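Local coordinates for Tat (Twin-arginine translocation) pathway signal sequence containing protein (Mycobacterium tuberculosis, PDB 5IMU) that is of unknown function, is probably exported by the twin-arginine pathway, and here is a C-terminal fragment with an alpha/beta part and a helical bundle, at residues 33-38 against 44-49. Sequence-based numbering, arbitrary orientation.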
ATOM      1  N   TRP A  33       0.763   2.213  11.751  1.00 11.29           N
ATOM      2  CA  TRP A  33       1.905   2.477  10.889  1.00  9.46           C
ATOM      3  C   TRP A  33       3.189   2.447  11.706  1.00  9.81           C
ATOM      4  O   TRP A  33       3.175   2.660  12.921  1.00 11.65           O
ATOM      5  CB  TRP A  33       1.802   3.851  10.205  1.00  8.56           C
ATOM      6  CG  TRP A  33       0.613   4.047   9.310  1.00 15.87           C
ATOM      7  CD1 TRP A  33      -0.608   4.543   9.667  1.00 11.04           C
ATOM      8  CD2 TRP A  33       0.547   3.792   7.903  1.00 13.53           C
ATOM      9  NE1 TRP A  33      -1.436   4.596   8.571  1.00  8.70           N
ATOM     10  CE2 TRP A  33      -0.749   4.141   7.475  1.00 12.74           C
ATOM     11  CE3 TRP A  33       1.457   3.295   6.962  1.00 12.99           C
ATOM     12  CZ2 TRP A  33      -1.160   4.009   6.150  1.00 13.35           C
ATOM     13  CZ3 TRP A  33       1.046   3.165   5.647  1.00 12.70           C
ATOM     14  CH2 TRP A  33      -0.249   3.521   5.253  1.00  9.32           C
ATOM     15  N   ALA A  34       4.305   2.204  11.020  1.00 11.74           N
ATOM     16  CA  ALA A  34       5.619   2.315  11.636  1.00  9.11           C
ATOM     17  C   ALA A  34       6.657   2.619  10.566  1.00 11.11           C
ATOM     18  O   ALA A  34       6.514   2.215   9.409  1.00 11.85           O
ATOM     19  CB  ALA A  34       6.008   1.041  12.393  1.00  9.92           C
ATOM     20  N   ALA A  35       7.704   3.336  10.966  1.00 13.08           N
ATOM     21  CA  ALA A  35       8.842   3.612  10.103  1.00 10.07           C
ATOM     22  C   ALA A  35      10.132   3.426  10.887  1.00 12.33           C
ATOM     23  O   ALA A  35      10.202   3.730  12.080  1.00 12.06           O
ATOM     24  CB  ALA A  35       8.788   5.026   9.514  1.00 10.77           C
ATOM     25  N   GLY A  36      11.153   2.929  10.205  1.00 10.27           N
ATOM     26  CA  GLY A  36      12.423   2.645  10.847  1.00 14.75           C
ATOM     27  C   GLY A  36      13.581   2.931   9.917  1.00 14.01           C
ATOM     28  O   GLY A  36      13.458   2.860   8.693  1.00 12.70           O
ATOM     29  N   LEU A  37      14.719   3.264  10.519  1.00 11.68           N
ATOM     30  CA  LEU A  37      15.954   3.533   9.791  1.00 10.19           C
ATOM     31  C   LEU A  37      16.843   2.297   9.860  1.00 14.97           C
ATOM     32  O   LEU A  37      17.164   1.820  10.954  1.00 12.15           O
ATOM     33  CB  LEU A  37      16.685   4.744  10.370  1.00 11.97           C
ATOM     34  CG  LEU A  37      17.927   5.196   9.597  1.00 15.55           C
ATOM     35  CD1 LEU A  37      17.538   5.742   8.228  1.00 19.18           C
ATOM     36  CD2 LEU A  37      18.729   6.227  10.380  1.00 19.80           C
ATOM     37  N   ARG A  38      17.234   1.782   8.697  1.00 12.16           N
ATOM     38  CA  ARG A  38      18.132   0.639   8.642  1.00 16.25           C
ATOM     39  C   ARG A  38      19.541   1.044   9.067  1.00 16.96           C
ATOM     40  O   ARG A  38      19.884   2.228   9.136  1.00 16.70           O
ATOM     41  CB  ARG A  38      18.160   0.045   7.233  1.00 21.84           C
ATOM     42  CG  ARG A  38      16.865  -0.634   6.809  1.00 22.00           C
ATOM     43  CD  ARG A  38      16.919  -2.127   7.091  1.00 30.86           C
ATOM     44  NE  ARG A  38      15.880  -2.861   6.375  1.00 30.87           N
ATOM     45  CZ  ARG A  38      14.907  -3.548   6.962  1.00 31.70           C
ATOM     46  NH1 ARG A  38      14.833  -3.606   8.287  1.00 20.82           N
ATOM     47  NH2 ARG A  38      14.008  -4.184   6.223  1.00 30.43           N
ATOM     48  N   THR A  44      15.013   4.207   4.790  1.00 14.81           N
ATOM     49  CA  THR A  44      13.878   4.390   5.690  1.00 13.90           C
ATOM     50  C   THR A  44      12.757   3.456   5.245  1.00 15.04           C
ATOM     51  O   THR A  44      12.203   3.615   4.153  1.00 10.78           O
ATOM     52  CB  THR A  44      13.406   5.842   5.696  1.00 14.94           C
ATOM     53  OG1 THR A  44      14.483   6.699   6.100  1.00 17.08           O
ATOM     54  CG2 THR A  44      12.239   6.017   6.657  1.00 11.15           C
ATOM     55  N   LEU A  45      12.426   2.488   6.094  1.00 10.88           N
ATOM     56  CA  LEU A  45      11.407   1.489   5.802  1.00 12.22           C
ATOM     57  C   LEU A  45      10.082   1.912   6.420  1.00 13.71           C
ATOM     58  O   LEU A  45      10.043   2.312   7.588  1.00 11.42           O
ATOM     59  CB  LEU A  45      11.830   0.121   6.342  1.00 12.48           C
ATOM     60  CG  LEU A  45      10.853  -1.042   6.173  1.00 16.86           C
ATOM     61  CD1 LEU A  45      10.682  -1.393   4.703  1.00 16.87           C
ATOM     62  CD2 LEU A  45      11.328  -2.247   6.966  1.00 18.21           C
ATOM     63  N   LEU A  46       9.003   1.822   5.643  1.00  8.39           N
ATOM     64  CA  LEU A  46       7.669   2.217   6.083  1.00 11.93           C
ATOM     65  C   LEU A  46       6.711   1.046   5.921  1.00 13.66           C
ATOM     66  O   LEU A  46       6.674   0.410   4.860  1.00 11.18           O
ATOM     67  CB  LEU A  46       7.162   3.422   5.287  1.00 16.02           C
ATOM     68  CG  LEU A  46       5.741   3.883   5.616  1.00 24.82           C
ATOM     69  CD1 LEU A  46       5.631   4.342   7.061  1.00 17.30           C
ATOM     70  CD2 LEU A  46       5.309   4.984   4.669  1.00 24.01           C
ATOM     71  N   VAL A  47       5.932   0.762   6.968  1.00 13.92           N
ATOM     72  CA  VAL A  47       5.030  -0.385   6.971  1.00 10.67           C
ATOM     73  C   VAL A  47       3.694  -0.012   7.600  1.00 14.87           C
ATOM     74  O   VAL A  47       3.592   0.925   8.397  1.00 10.37           O
ATOM     75  CB  VAL A  47       5.623  -1.596   7.728  1.00 10.88           C
ATOM     76  CG1 VAL A  47       6.972  -2.003   7.151  1.00 11.13           C
ATOM     77  CG2 VAL A  47       5.734  -1.294   9.219  1.00 10.72           C
ATOM     78  N   THR A  48       2.663  -0.759   7.211  1.00 13.00           N
ATOM     79  CA  THR A  48       1.445  -0.934   7.983  1.00 10.44           C
ATOM     80  C   THR A  48       1.171  -2.430   8.059  1.00  9.87           C
ATOM     81  O   THR A  48       1.651  -3.206   7.228  1.00 10.29           O
ATOM     82  CB  THR A  48       0.242  -0.206   7.362  1.00 12.63           C
ATOM     83  OG1 THR A  48      -0.942  -0.510   8.111  1.00 11.44           O
ATOM     84  CG2 THR A  48       0.043  -0.642   5.918  1.00 11.06           C
ATOM     85  N   ASP A  49       0.406  -2.842   9.068  1.00 10.24           N
ATOM     86  CA  ASP A  49       0.073  -4.252   9.229  1.00 14.13           C
ATOM     87  C   ASP A  49      -1.250  -4.619   8.567  1.00 14.68           C
ATOM     88  O   ASP A  49      -1.803  -5.687   8.854  1.00 12.97           O
ATOM     89  CB  ASP A  49       0.058  -4.633  10.713  1.00 12.80           C
ATOM     90  CG  ASP A  49      -1.006  -3.893  11.506  1.00 14.78           C
ATOM     91  OD1 ASP A  49      -1.630  -2.953  10.968  1.00 15.46           O
ATOM     92  OD2 ASP A  49      -1.219  -4.256  12.683  1.00 14.46           O
TER
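Trp33 lays its six-membered ring against Thr48, whose CB sits over one face in a CH-pi contact, 3.9 Å from the ring centroid. CG of Trp33 lies anti to the carbonyl carbon (chi1 -61°), which swings the broad indole across to the partner strand, while NE1 bonds to Glu28 O. Ala34 makes an antiparallel hydrogen-bonded pair with Val47: its N donates to Val47 O at 3.0 Å and its O accepts from Val47 N at 2.9 Å. Its small CB packs on Val47 CG2 and meets Val79 and Leu83 of helix 79-83. Ala35, in a non-hydrogen-bonded pair, touches Leu46 CD1 with CB, and its CA makes a CA-H...O contact with Leu45 O at 3.1 Å. Gly36 exchanges both backbone bonds with Leu45, the shorter from Leu45 N to Gly36 O at 2.8 Å; lacking a side chain, it adds no bulk beside Leu45, over which Arg38, bent at chi2 (-94°), lays a guanidinium face as NH1 reaches Leu83 O and Ala85 O. Apolar Leu37 rests CD1 near Thr44 OG1, which hydrogen-bonds to Arg16 NH1; Thr44, Asn64 and Thr66 form the potassium site. This beta hairpin is the centre of a mixed four-stranded sheet, between strands 65-67 and 88-92; helix 6-27 packs on the Trp33, Ala35 and Leu37 face, helix 79-83 on the Ala34 and Leu45 face.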